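PDB 3CPG: pyridoxal phosphate homeostasis protein from Bifidobacterium adolescentis ATCC 15703, which probably binds pyridoxal 5'-phosphate and takes part in keeping the supply of that cofactor in balance. Local coordinates for residues D34-A39 and G48-L53; E63-I68 and A95-S100; D136-V141 and E148-R153; G162-V167 and E241-M246. All blocks are in the same frame, centred on the assembly; numbering follows the deposited sequence.

All four contacts belong to one TIM-barrel domain. Interactions 1, 2 and 3 seat helices against strands or strand ends, while interaction 4 joins two strands through the barrel interior. Interactions 1 and 3 lie on opposite sides of the chain's centre, about 27 Å between centres, though Leu53 CD1 and Glu139 OE2 meet at 3.3 Å. Interaction 4 links to both: Arg51 NH2 makes a 3.0 Å salt bridge to Glu241 OE2, and Glu139 OE1 lies 2.6 Å from Ser243 OG, a probable hydrogen bond. Interaction 2 stands about 7 Å from interactions 1 and 3 at nearest atoms. Lys57, predicted to carry the cofactor but unmodified here, lies away from all four.

Interaction 1: residues D34-A39 and G48-L53; sequences DRIAAA and GSVRLL
In the outer layer of the TIM barrel, helix 19-42 rests on strand 51-55 and the residue leading into it; within 34-39 and 48-53, Ile36 alone on the helix side meets Val50 and Leu52. Its two branches divide the work. Ile36 CG2 stands anti to the backbone N, and comes up to Val50 CB at 3.8 Å, with Val50 CG1 slightly farther off. The longer branch starts beside the backbone N and runs on extended (chi2 175°), which carries CD1 to Leu52; Ile36 CD1 lies 3.7 Å from Leu52 CB. Ile36 and Leu52 run at about a right angle to each other, and the tip of the isoleucine bears on the base of the leucine. Leu52 CD1 also flanks Ile36 CD1, at 4.2 Å. The contact is entirely apolar and buried; the turn before the strand is tied to the helix by Glu40, whose OE2 accepts from Val50 N. Around these three residues, Val261 of the adjacent strand 260-263 touches both Ile36 and Val50, Ile254 of helix 250-255 packs against Val50 and Ala39, and Leu52 reaches back to Val32 and Leu33 of helix 19-42.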
loop_
_atom_site.group_PDB
_atom_site.type_symbol
_atom_site.label_atom_id
_atom_site.label_comp_id
_atom_site.label_asym_id
_atom_site.label_seq_id
_atom_site.Cartn_x
_atom_site.Cartn_y
_atom_site.Cartn_z
ATOM N N ASP A 34 13.544 12.319 -3.234
ATOM C CA ASP A 34 14.986 12.344 -3.448
ATOM C C ASP A 34 15.622 11.116 -2.799
ATOM O O ASP A 34 16.523 10.506 -3.368
ATOM C CB ASP A 34 15.615 13.616 -2.863
ATOM C CG ASP A 34 15.251 14.871 -3.645
ATOM O OD1 ASP A 34 14.859 14.760 -4.825
ATOM O OD2 ASP A 34 15.375 15.975 -3.078
ATOM N N ARG A 35 15.153 10.755 -1.607
ATOM C CA ARG A 35 15.690 9.585 -0.912
ATOM C C ARG A 35 15.422 8.330 -1.729
ATOM O O ARG A 35 16.281 7.454 -1.844
ATOM C CB ARG A 35 15.056 9.434 0.475
ATOM C CG ARG A 35 15.571 10.419 1.504
ATOM C CD ARG A 35 14.834 10.274 2.826
ATOM N NE ARG A 35 15.002 8.946 3.412
ATOM C CZ ARG A 35 14.427 8.554 4.544
ATOM N NH1 ARG A 35 13.641 9.387 5.212
ATOM N NH2 ARG A 35 14.650 7.334 5.017
ATOM N N ILE A 36 14.222 8.235 -2.288
ATOM C CA ILE A 36 13.875 7.083 -3.105
ATOM C C ILE A 36 14.827 7.011 -4.297
ATOM O O ILE A 36 15.390 5.954 -4.583
ATOM C CB ILE A 36 12.405 7.171 -3.585
ATOM C CG1 ILE A 36 11.477 7.045 -2.369
ATOM C CG2 ILE A 36 12.107 6.073 -4.610
ATOM C CD1 ILE A 36 9.999 7.223 -2.678
ATOM N N ALA A 37 15.020 8.135 -4.980
ATOM C CA ALA A 37 15.922 8.176 -6.128
ATOM C C ALA A 37 17.340 7.776 -5.719
ATOM O O ALA A 37 17.994 6.994 -6.411
ATOM C CB ALA A 37 15.930 9.571 -6.741
ATOM N N ALA A 38 17.811 8.303 -4.591
ATOM C CA ALA A 38 19.155 7.980 -4.114
ATOM C C ALA A 38 19.272 6.493 -3.780
ATOM O O ALA A 38 20.305 5.870 -4.033
ATOM C CB ALA A 38 19.497 8.826 -2.881
ATOM N N ALA A 39 18.206 5.928 -3.217
ATOM C CA ALA A 39 18.194 4.515 -2.848
ATOM C C ALA A 39 18.222 3.630 -4.087
ATOM O O ALA A 39 18.893 2.604 -4.106
ATOM C CB ALA A 39 16.963 4.201 -2.013
ATOM N N GLY A 48 12.245 5.066 -11.181
ATOM C CA GLY A 48 10.835 4.769 -11.358
ATOM C C GLY A 48 10.455 3.356 -10.956
ATOM O O GLY A 48 9.283 2.978 -11.023
ATOM N N SER A 49 11.444 2.569 -10.545
ATOM C CA SER A 49 11.201 1.196 -10.122
ATOM C C SER A 49 10.397 1.161 -8.828
ATOM O O SER A 49 9.656 0.213 -8.576
ATOM C CB SER A 49 12.524 0.459 -9.900
ATOM O OG SER A 49 13.232 0.299 -11.116
ATOM N N VAL A 50 10.549 2.200 -8.014
ATOM C CA VAL A 50 9.859 2.278 -6.730
ATOM C C VAL A 50 8.801 3.374 -6.723
ATOM O O VAL A 50 9.081 4.507 -7.104
ATOM C CB VAL A 50 10.856 2.580 -5.586
ATOM C CG1 VAL A 50 10.132 2.591 -4.244
ATOM C CG2 VAL A 50 11.976 1.552 -5.586
ATOM N N ARG A 51 7.590 3.033 -6.294
ATOM C CA ARG A 51 6.521 4.019 -6.223
ATOM C C ARG A 51 6.316 4.437 -4.777
ATOM O O ARG A 51 6.450 3.627 -3.853
ATOM C CB ARG A 51 5.208 3.465 -6.787
ATOM C CG ARG A 51 5.166 3.386 -8.303
ATOM C CD ARG A 51 3.742 3.228 -8.815
ATOM N NE ARG A 51 3.163 1.939 -8.450
ATOM C CZ ARG A 51 1.888 1.613 -8.631
ATOM N NH1 ARG A 51 1.046 2.487 -9.172
ATOM N NH2 ARG A 51 1.452 0.411 -8.278
ATOM N N LEU A 52 6.002 5.713 -4.587
ATOM C CA LEU A 52 5.776 6.250 -3.257
ATOM C C LEU A 52 4.298 6.263 -2.902
ATOM O O LEU A 52 3.481 6.833 -3.631
ATOM C CB LEU A 52 6.322 7.677 -3.163
ATOM C CG LEU A 52 5.913 8.510 -1.943
ATOM C CD1 LEU A 52 6.431 7.877 -0.649
ATOM C CD2 LEU A 52 6.465 9.921 -2.107
ATOM N N LEU A 53 3.963 5.617 -1.790
ATOM C CA LEU A 53 2.597 5.603 -1.289
ATOM C C LEU A 53 2.641 6.428 -0.020
ATOM O O LEU A 53 3.424 6.139 0.887
ATOM C CB LEU A 53 2.121 4.182 -0.951
ATOM C CG LEU A 53 0.771 4.040 -0.213
ATOM C CD1 LEU A 53 0.287 2.620 -0.338
ATOM C CD2 LEU A 53 0.894 4.376 1.260
#

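Interaction 2: residues E63-I68 and A95-S100; sequences EIMAAI and AERGFS
Ile68 and Phe99 form the better buried half of a contact that sets helix 61-69 of the barrel's outer layer against the end of helix 80-96 and the chain running on into strand 99-101. Ile68 CG2, placed anti to the backbone N, approaches Phe99 CE2 obliquely to 4.0 Å, and the two side chains slide past each other in opposite directions. Both also touch Ile115 of strand 113-119, which extends the apolar cluster to the sheet. One face of the phenylalanine ring carries Arg97 O, 3.5 Å above its plane and offset toward the rim.

The outer half is more open to solvent, though its closest approach is hardly longer. Met65, present as selenomethionine, folds back on itself at chi2 and chi3 (-52° and -58°), and this bend brings Met65 CE to within 4.1 Å of Arg97 CG. Arg97 itself is exposed: it offers the aliphatic base of its chain to Met65, while its NE forms a salt bridge with Asp69, the residue next to Ile68. Behind it the helix closes in a Schellman motif, with Gly98 at positive phi as the C' residue. Gly98 N bonds to Ala95 O at 2.9 Å, and Phe99 N returns to Cys94 O. The motif ends the helix, and Arg97 and Phe99, on either side of Gly98, both start out toward helix 61-69.

No hydrogen bond joins the two segments. Their chemistry therefore implies cohesion by dispersion and burial of apolar surface at Ile68 and Phe99, with the Arg97-Asp69 salt bridge, just beyond the segment, on the exposed side.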
loop_
_atom_site.group_PDB
_atom_site.type_symbol
_atom_site.label_atom_id
_atom_site.label_comp_id
_atom_site.label_asym_id
_atom_site.label_seq_id
_atom_site.Cartn_x
_atom_site.Cartn_y
_atom_site.Cartn_z
ATOM N N GLU A 63 -4.166 18.375 3.972
ATOM C CA GLU A 63 -2.817 17.837 4.106
ATOM C C GLU A 63 -2.505 16.829 3.002
ATOM O O GLU A 63 -1.445 16.869 2.377
ATOM C CB GLU A 63 -2.660 17.147 5.466
ATOM C CG GLU A 63 -2.638 18.102 6.648
ATOM C CD GLU A 63 -2.551 17.376 7.980
ATOM O OE1 GLU A 63 -3.553 16.753 8.389
ATOM O OE2 GLU A 63 -1.476 17.424 8.614
ATOM N N ILE A 64 -3.429 15.908 2.777
ATOM C CA ILE A 64 -3.231 14.885 1.756
ATOM C C ILE A 64 -3.087 15.492 0.368
ATOM O O ILE A 64 -2.229 15.075 -0.411
ATOM C CB ILE A 64 -4.397 13.878 1.755
ATOM C CG1 ILE A 64 -4.466 13.186 3.119
ATOM C CG2 ILE A 64 -4.215 12.853 0.632
ATOM C CD1 ILE A 64 -5.676 12.297 3.301
HETATM N N MSE A 65 -3.923 16.475 0.048
HETATM C CA MSE A 65 -3.842 17.104 -1.261
HETATM C C MSE A 65 -2.545 17.895 -1.434
HETATM O O MSE A 65 -2.041 18.034 -2.549
HETATM C CB MSE A 65 -5.066 17.994 -1.499
HETATM C CG MSE A 65 -6.385 17.196 -1.624
HETATM SE SE MSE A 65 -6.279 15.769 -2.924
HETATM C CE MSE A 65 -5.816 16.806 -4.444
ATOM N N ALA A 66 -1.998 18.408 -0.338
ATOM C CA ALA A 66 -0.742 19.141 -0.432
ATOM C C ALA A 66 0.324 18.128 -0.846
ATOM O O ALA A 66 1.226 18.440 -1.623
ATOM C CB ALA A 66 -0.382 19.780 0.914
ATOM N N ALA A 67 0.211 16.907 -0.324
ATOM C CA ALA A 67 1.166 15.852 -0.652
ATOM C C ALA A 67 1.030 15.430 -2.115
ATOM O O ALA A 67 2.026 15.242 -2.814
ATOM C CB ALA A 67 0.953 14.649 0.260
ATOM N N ILE A 68 -0.203 15.275 -2.577
ATOM C CA ILE A 68 -0.427 14.887 -3.963
ATOM C C ILE A 68 0.058 15.991 -4.891
ATOM O O ILE A 68 0.697 15.717 -5.904
ATOM C CB ILE A 68 -1.918 14.571 -4.208
ATOM C CG1 ILE A 68 -2.236 13.200 -3.602
ATOM C CG2 ILE A 68 -2.241 14.597 -5.705
ATOM C CD1 ILE A 68 -3.723 12.901 -3.459
ATOM N N ALA A 95 -10.047 14.982 -8.732
ATOM C CA ALA A 95 -10.659 15.156 -10.045
ATOM C C ALA A 95 -10.357 16.549 -10.591
ATOM O O ALA A 95 -10.025 16.714 -11.764
ATOM C CB ALA A 95 -12.167 14.943 -9.958
ATOM N N GLU A 96 -10.480 17.552 -9.732
ATOM C CA GLU A 96 -10.207 18.926 -10.138
ATOM C C GLU A 96 -8.752 19.077 -10.575
ATOM O O GLU A 96 -8.435 19.881 -11.458
ATOM C CB GLU A 96 -10.520 19.871 -8.979
ATOM C CG GLU A 96 -12.008 20.000 -8.715
ATOM C CD GLU A 96 -12.320 20.552 -7.343
ATOM O OE1 GLU A 96 -11.448 21.218 -6.747
ATOM O OE2 GLU A 96 -13.451 20.328 -6.863
ATOM N N ARG A 97 -7.874 18.295 -9.955
ATOM C CA ARG A 97 -6.452 18.319 -10.279
ATOM C C ARG A 97 -6.122 17.411 -11.462
ATOM O O ARG A 97 -4.954 17.216 -11.788
ATOM C CB ARG A 97 -5.623 17.888 -9.069
ATOM C CG ARG A 97 -5.522 18.924 -7.968
ATOM C CD ARG A 97 -4.724 20.138 -8.416
ATOM N NE ARG A 97 -4.222 20.900 -7.277
ATOM C CZ ARG A 97 -4.324 22.219 -7.152
ATOM N NH1 ARG A 97 -4.919 22.938 -8.096
ATOM N NH2 ARG A 97 -3.829 22.822 -6.080
ATOM N N GLY A 98 -7.152 16.851 -12.090
ATOM C CA GLY A 98 -6.938 15.993 -13.248
ATOM C C GLY A 98 -6.554 14.553 -12.961
ATOM O O GLY A 98 -5.963 13.886 -13.816
ATOM N N PHE A 99 -6.893 14.069 -11.769
ATOM C CA PHE A 99 -6.577 12.697 -11.375
ATOM C C PHE A 99 -7.822 11.904 -11.016
ATOM O O PHE A 99 -8.793 12.459 -10.505
ATOM C CB PHE A 99 -5.687 12.668 -10.125
ATOM C CG PHE A 99 -4.381 13.384 -10.274
ATOM C CD1 PHE A 99 -3.410 12.917 -11.150
ATOM C CD2 PHE A 99 -4.109 14.516 -9.508
ATOM C CE1 PHE A 99 -2.184 13.564 -11.263
ATOM C CE2 PHE A 99 -2.886 15.170 -9.612
ATOM C CZ PHE A 99 -1.922 14.695 -10.489
ATOM N N SER A 100 -7.788 10.602 -11.279
ATOM C CA SER A 100 -8.886 9.735 -10.884
ATOM C C SER A 100 -8.332 9.143 -9.588
ATOM O O SER A 100 -7.121 8.973 -9.458
ATOM C CB SER A 100 -9.153 8.646 -11.933
ATOM O OG SER A 100 -8.021 7.831 -12.161
#

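Interaction 3: residues D136-V141 and E148-R153; sequences DTIESV and EKISRR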
loop_
_atom_site.group_PDB
_atom_site.type_symbol
_atom_site.label_atom_id
_atom_site.label_comp_id
_atom_site.label_asym_id
_atom_site.label_seq_id
_atom_site.Cartn_x
_atom_site.Cartn_y
_atom_site.Cartn_z
ATOM N N ASP A 136 -8.992 0.677 -4.382
ATOM C CA ASP A 136 -8.787 -0.250 -5.489
ATOM C C ASP A 136 -7.904 -1.418 -5.087
ATOM O O ASP A 136 -7.854 -2.428 -5.783
ATOM C CB ASP A 136 -8.188 0.447 -6.715
ATOM C CG ASP A 136 -7.311 1.627 -6.361
ATOM O OD1 ASP A 136 -6.553 1.558 -5.373
ATOM O OD2 ASP A 136 -7.380 2.629 -7.098
ATOM N N THR A 137 -7.196 -1.276 -3.972
ATOM C CA THR A 137 -6.339 -2.349 -3.488
ATOM C C THR A 137 -6.332 -2.434 -1.965
ATOM O O THR A 137 -6.183 -1.426 -1.277
ATOM C CB THR A 137 -4.875 -2.177 -3.952
ATOM O OG1 THR A 137 -4.815 -2.154 -5.383
ATOM C CG2 THR A 137 -4.022 -3.336 -3.444
ATOM N N ILE A 138 -6.505 -3.646 -1.448
ATOM C CA ILE A 138 -6.465 -3.893 -0.007
ATOM C C ILE A 138 -5.137 -4.608 0.258
ATOM O O ILE A 138 -4.984 -5.794 -0.045
ATOM C CB ILE A 138 -7.638 -4.794 0.445
ATOM C CG1 ILE A 138 -8.970 -4.082 0.188
ATOM C CG2 ILE A 138 -7.488 -5.134 1.925
ATOM C CD1 ILE A 138 -10.201 -4.957 0.424
ATOM N N GLU A 139 -4.177 -3.880 0.825
ATOM C CA GLU A 139 -2.846 -4.424 1.083
ATOM C C GLU A 139 -2.700 -5.309 2.311
ATOM O O GLU A 139 -1.667 -5.956 2.486
ATOM C CB GLU A 139 -1.835 -3.281 1.216
ATOM C CG GLU A 139 -1.619 -2.468 -0.043
ATOM C CD GLU A 139 -0.364 -1.620 0.039
ATOM O OE1 GLU A 139 0.522 -1.955 0.854
ATOM O OE2 GLU A 139 -0.251 -0.633 -0.718
ATOM N N SER A 140 -3.729 -5.353 3.147
ATOM C CA SER A 140 -3.663 -6.104 4.397
ATOM C C SER A 140 -4.338 -7.472 4.449
ATOM O O SER A 140 -4.770 -7.898 5.516
ATOM C CB SER A 140 -4.237 -5.236 5.513
ATOM O OG SER A 140 -5.564 -4.857 5.178
ATOM N N VAL A 141 -4.439 -8.163 3.322
ATOM C CA VAL A 141 -5.073 -9.479 3.334
ATOM C C VAL A 141 -4.059 -10.470 3.908
ATOM O O VAL A 141 -3.071 -10.815 3.257
ATOM C CB VAL A 141 -5.506 -9.884 1.917
ATOM C CG1 VAL A 141 -6.276 -11.195 1.962
ATOM C CG2 VAL A 141 -6.380 -8.780 1.316
ATOM N N GLU A 148 -11.455 -14.746 1.275
ATOM C CA GLU A 148 -12.748 -15.309 0.890
ATOM C C GLU A 148 -13.871 -14.332 1.227
ATOM O O GLU A 148 -14.805 -14.149 0.446
ATOM C CB GLU A 148 -13.006 -16.632 1.616
ATOM C CG GLU A 148 -12.060 -17.766 1.264
ATOM C CD GLU A 148 -12.356 -19.035 2.053
ATOM O OE1 GLU A 148 -12.442 -18.960 3.297
ATOM O OE2 GLU A 148 -12.495 -20.110 1.429
ATOM N N LYS A 149 -13.782 -13.706 2.395
ATOM C CA LYS A 149 -14.805 -12.753 2.810
ATOM C C LYS A 149 -14.841 -11.562 1.859
ATOM O O LYS A 149 -15.907 -11.056 1.527
ATOM C CB LYS A 149 -14.540 -12.278 4.239
ATOM C CG LYS A 149 -14.665 -13.380 5.269
ATOM C CD LYS A 149 -14.272 -12.891 6.650
ATOM C CE LYS A 149 -14.311 -14.029 7.656
ATOM N NZ LYS A 149 -13.930 -13.559 9.017
ATOM N N ILE A 150 -13.670 -11.115 1.419
ATOM C CA ILE A 150 -13.610 -9.990 0.494
ATOM C C ILE A 150 -14.155 -10.441 -0.856
ATOM O O ILE A 150 -14.900 -9.714 -1.514
ATOM C CB ILE A 150 -12.156 -9.478 0.350
ATOM C CG1 ILE A 150 -11.689 -8.916 1.698
ATOM C CG2 ILE A 150 -12.067 -8.424 -0.754
ATOM C CD1 ILE A 150 -10.227 -8.502 1.738
ATOM N N SER A 151 -13.800 -11.656 -1.257
ATOM C CA SER A 151 -14.262 -12.208 -2.525
ATOM C C SER A 151 -15.792 -12.258 -2.605
ATOM O O SER A 151 -16.389 -11.810 -3.585
ATOM C CB SER A 151 -13.697 -13.619 -2.718
ATOM O OG SER A 151 -14.285 -14.256 -3.841
ATOM N N ARG A 152 -16.421 -12.805 -1.571
ATOM C CA ARG A 152 -17.878 -12.921 -1.547
ATOM C C ARG A 152 -18.549 -11.570 -1.762
ATOM O O ARG A 152 -19.519 -11.452 -2.513
ATOM C CB ARG A 152 -18.342 -13.490 -0.206
ATOM C CG ARG A 152 -17.760 -14.837 0.154
ATOM C CD ARG A 152 -18.249 -15.245 1.534
ATOM N NE ARG A 152 -19.687 -15.482 1.546
ATOM C CZ ARG A 152 -20.254 -16.622 1.161
ATOM N NH1 ARG A 152 -19.502 -17.627 0.739
ATOM N NH2 ARG A 152 -21.569 -16.757 1.195
ATOM N N ARG A 153 -18.022 -10.552 -1.092
ATOM C CA ARG A 153 -18.568 -9.207 -1.179
ATOM C C ARG A 153 -18.274 -8.508 -2.505
ATOM O O ARG A 153 -19.113 -7.762 -3.014
ATOM C CB ARG A 153 -18.065 -8.394 0.019
ATOM C CG ARG A 153 -18.653 -8.925 1.332
ATOM C CD ARG A 153 -17.948 -8.414 2.582
ATOM N NE ARG A 153 -18.647 -8.841 3.795
ATOM C CZ ARG A 153 -18.654 -10.081 4.281
ATOM N NH1 ARG A 153 -17.988 -11.052 3.670
ATOM N NH2 ARG A 153 -19.337 -10.351 5.387
#
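Ile150 of helix 144-157 meets Ile138 and Val141 of strand 137-141, and its atoms can be followed outward one by one. Ile150 CB, where the side chain forks, is still 4.9 Å from Ile138 CD1. Ile150 CG2, anti to the backbone N, closes on Ile138 CD1 at 4.1 Å. CG1 takes the other branch, beside the backbone N, and the extended second torsion (chi2 174°) projects CD1 away from the helix. Ile150 CD1 makes the nearest approaches: 3.8 Å to Ile138 CD1 and 3.9 Å to Val141 CG2. The two isoleucines thus meet tip to tip, each reaching out from its own backbone, while Val141 comes in at a slant and touches with one methyl. Ile128 of helix 128-131 and Val161 of strand 161-166 also pack on Ile150.

On the helix, Arg153 turns back over the previous turn, and its NH1 donates to Lys149 O at 3.0 Å with an N-H...O angle of 155°. The oxygen lies at the guanidinium edge, close to its plane, although the donor is tilted from the plane of the carbonyl.

A helix laid in this way over its preceding strand, here through Ile150, is the first half of the beta-alpha-beta unit 137-141, 144-157, 161-166, the repeating element of TIM barrels.

Interaction 4: residues G162-V167 and E241-M246; sequences GVLLEV and ELSMGM
Leu164 spreads its two methyls over the bases of Ser243 and Glu241. In this TIM barrel, strands 161-166 and 241-243 are not direct neighbours: strand 196-202 lies between them and pairs with both in parallel, so the contact passes from one strand to the next but one through the barrel interior. The backbones stay well apart, Leu164 and Glu241 being the nearest pair with CA atoms separated by 7.9 Å, and side chains bridge the gap. CG of Leu164 sits beside its backbone N (chi1 -62°), and from there the two branches diverge. Leu164 CD1 makes the close contact, 3.7 Å to Ser243 CB. Leu164 CD2 reaches the other partner more loosely, 4.4 Å from Glu241 CB.

Each of those partners offers carbon to the leucine while its polar end is engaged by other groups. Glu241 bends away beyond CB, and its carboxylate, besides its bridge to Arg51, takes the hydroxyl of Thr259 at OE1. The hydroxyl of Ser243 adds Arg262 NH1 to its partner Glu139, a small buried polar network around the serine. Leu164 also packs on Thr137 and Glu139 of strand 137-141 and on Gln199 of strand 196-202, so this apolar side chain lies among polar ones.

Between the two segments themselves the meeting is one of carbon with carbon. With OG anti to its backbone N (chi1 -179°), Ser243 holds this oxygen 4.4 Å from Leu164 CD1, farther than its own CB.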
loop_
_atom_site.group_PDB
_atom_site.type_symbol
_atom_site.label_atom_id
_atom_site.label_comp_id
_atom_site.label_asym_id
_atom_site.label_seq_id
_atom_site.Cartn_x
_atom_site.Cartn_y
_atom_site.Cartn_z
ATOM N N GLY A 162 -8.315 -5.184 -5.966
ATOM C CA GLY A 162 -6.952 -5.671 -5.892
ATOM C C GLY A 162 -6.606 -6.027 -4.460
ATOM O O GLY A 162 -7.166 -5.462 -3.523
ATOM N N VAL A 163 -5.701 -6.981 -4.283
ATOM C CA VAL A 163 -5.281 -7.366 -2.941
ATOM C C VAL A 163 -3.806 -7.711 -2.920
ATOM O O VAL A 163 -3.252 -8.174 -3.919
ATOM C CB VAL A 163 -6.046 -8.613 -2.405
ATOM C CG1 VAL A 163 -7.534 -8.330 -2.311
ATOM C CG2 VAL A 163 -5.779 -9.815 -3.301
ATOM N N LEU A 164 -3.170 -7.452 -1.786
ATOM C CA LEU A 164 -1.777 -7.820 -1.594
ATOM C C LEU A 164 -1.830 -8.784 -0.421
ATOM O O LEU A 164 -2.600 -8.577 0.519
ATOM C CB LEU A 164 -0.897 -6.619 -1.220
ATOM C CG LEU A 164 -0.762 -5.451 -2.201
ATOM C CD1 LEU A 164 0.405 -4.564 -1.767
ATOM C CD2 LEU A 164 -0.523 -5.966 -3.614
ATOM N N LEU A 165 -1.050 -9.854 -0.489
ATOM C CA LEU A 165 -1.005 -10.811 0.606
ATOM C C LEU A 165 -0.018 -10.244 1.614
ATOM O O LEU A 165 1.160 -10.037 1.304
ATOM C CB LEU A 165 -0.529 -12.183 0.117
ATOM C CG LEU A 165 -0.176 -13.205 1.206
ATOM C CD1 LEU A 165 -1.377 -13.448 2.121
ATOM C CD2 LEU A 165 0.273 -14.502 0.544
ATOM N N GLU A 166 -0.514 -9.971 2.815
ATOM C CA GLU A 166 0.298 -9.413 3.886
ATOM C C GLU A 166 0.988 -10.554 4.611
ATOM O O GLU A 166 0.325 -11.441 5.144
ATOM C CB GLU A 166 -0.598 -8.654 4.862
ATOM C CG GLU A 166 0.127 -7.979 6.007
ATOM C CD GLU A 166 -0.845 -7.398 7.013
ATOM O OE1 GLU A 166 -1.521 -8.183 7.710
ATOM O OE2 GLU A 166 -0.941 -6.161 7.097
ATOM N N VAL A 167 2.316 -10.521 4.636
ATOM C CA VAL A 167 3.088 -11.568 5.285
ATOM C C VAL A 167 3.797 -11.040 6.524
ATOM O O VAL A 167 4.308 -9.920 6.530
ATOM C CB VAL A 167 4.152 -12.148 4.323
ATOM C CG1 VAL A 167 4.898 -13.292 5.000
ATOM C CG2 VAL A 167 3.490 -12.628 3.044
ATOM N N GLU A 241 3.888 -6.783 -7.094
ATOM C CA GLU A 241 4.308 -5.751 -6.157
ATOM C C GLU A 241 4.894 -6.262 -4.850
ATOM O O GLU A 241 4.567 -7.353 -4.376
ATOM C CB GLU A 241 3.134 -4.825 -5.819
ATOM C CG GLU A 241 2.397 -4.260 -7.019
ATOM C CD GLU A 241 3.064 -3.036 -7.627
ATOM O OE1 GLU A 241 4.195 -2.689 -7.226
ATOM O OE2 GLU A 241 2.438 -2.420 -8.517
ATOM N N LEU A 242 5.776 -5.447 -4.285
ATOM C CA LEU A 242 6.378 -5.719 -2.990
ATOM C C LEU A 242 6.211 -4.412 -2.234
ATOM O O LEU A 242 6.962 -3.460 -2.441
ATOM C CB LEU A 242 7.861 -6.071 -3.119
ATOM C CG LEU A 242 8.151 -7.474 -3.661
ATOM C CD1 LEU A 242 9.655 -7.650 -3.842
ATOM C CD2 LEU A 242 7.598 -8.515 -2.702
ATOM N N SER A 243 5.189 -4.360 -1.388
ATOM C CA SER A 243 4.914 -3.165 -0.601
ATOM C C SER A 243 5.655 -3.340 0.711
ATOM O O SER A 243 5.202 -4.061 1.598
ATOM C CB SER A 243 3.412 -3.032 -0.347
ATOM O OG SER A 243 3.115 -1.865 0.402
HETATM N N MSE A 244 6.811 -2.696 0.815
HETATM C CA MSE A 244 7.630 -2.799 2.013
HETATM C C MSE A 244 8.581 -1.619 2.126
HETATM O O MSE A 244 9.066 -1.100 1.119
HETATM C CB MSE A 244 8.418 -4.117 1.994
HETATM C CG MSE A 244 9.293 -4.327 0.751
HETATM SE SE MSE A 244 9.956 -6.142 0.638
HETATM C CE MSE A 244 11.473 -5.858 -0.461
ATOM N N GLY A 245 8.842 -1.207 3.361
ATOM C CA GLY A 245 9.718 -0.079 3.602
ATOM C C GLY A 245 8.889 1.135 3.971
ATOM O O GLY A 245 7.898 1.445 3.311
HETATM N N MSE A 246 9.282 1.812 5.041
HETATM C CA MSE A 246 8.581 3.001 5.495
HETATM C C MSE A 246 9.633 4.054 5.808
HETATM O O MSE A 246 10.770 3.941 5.348
HETATM C CB MSE A 246 7.735 2.669 6.722
HETATM C CG MSE A 246 6.724 1.571 6.430
HETATM SE SE MSE A 246 5.401 1.269 7.811
HETATM C CE MSE A 246 6.581 0.463 9.072
#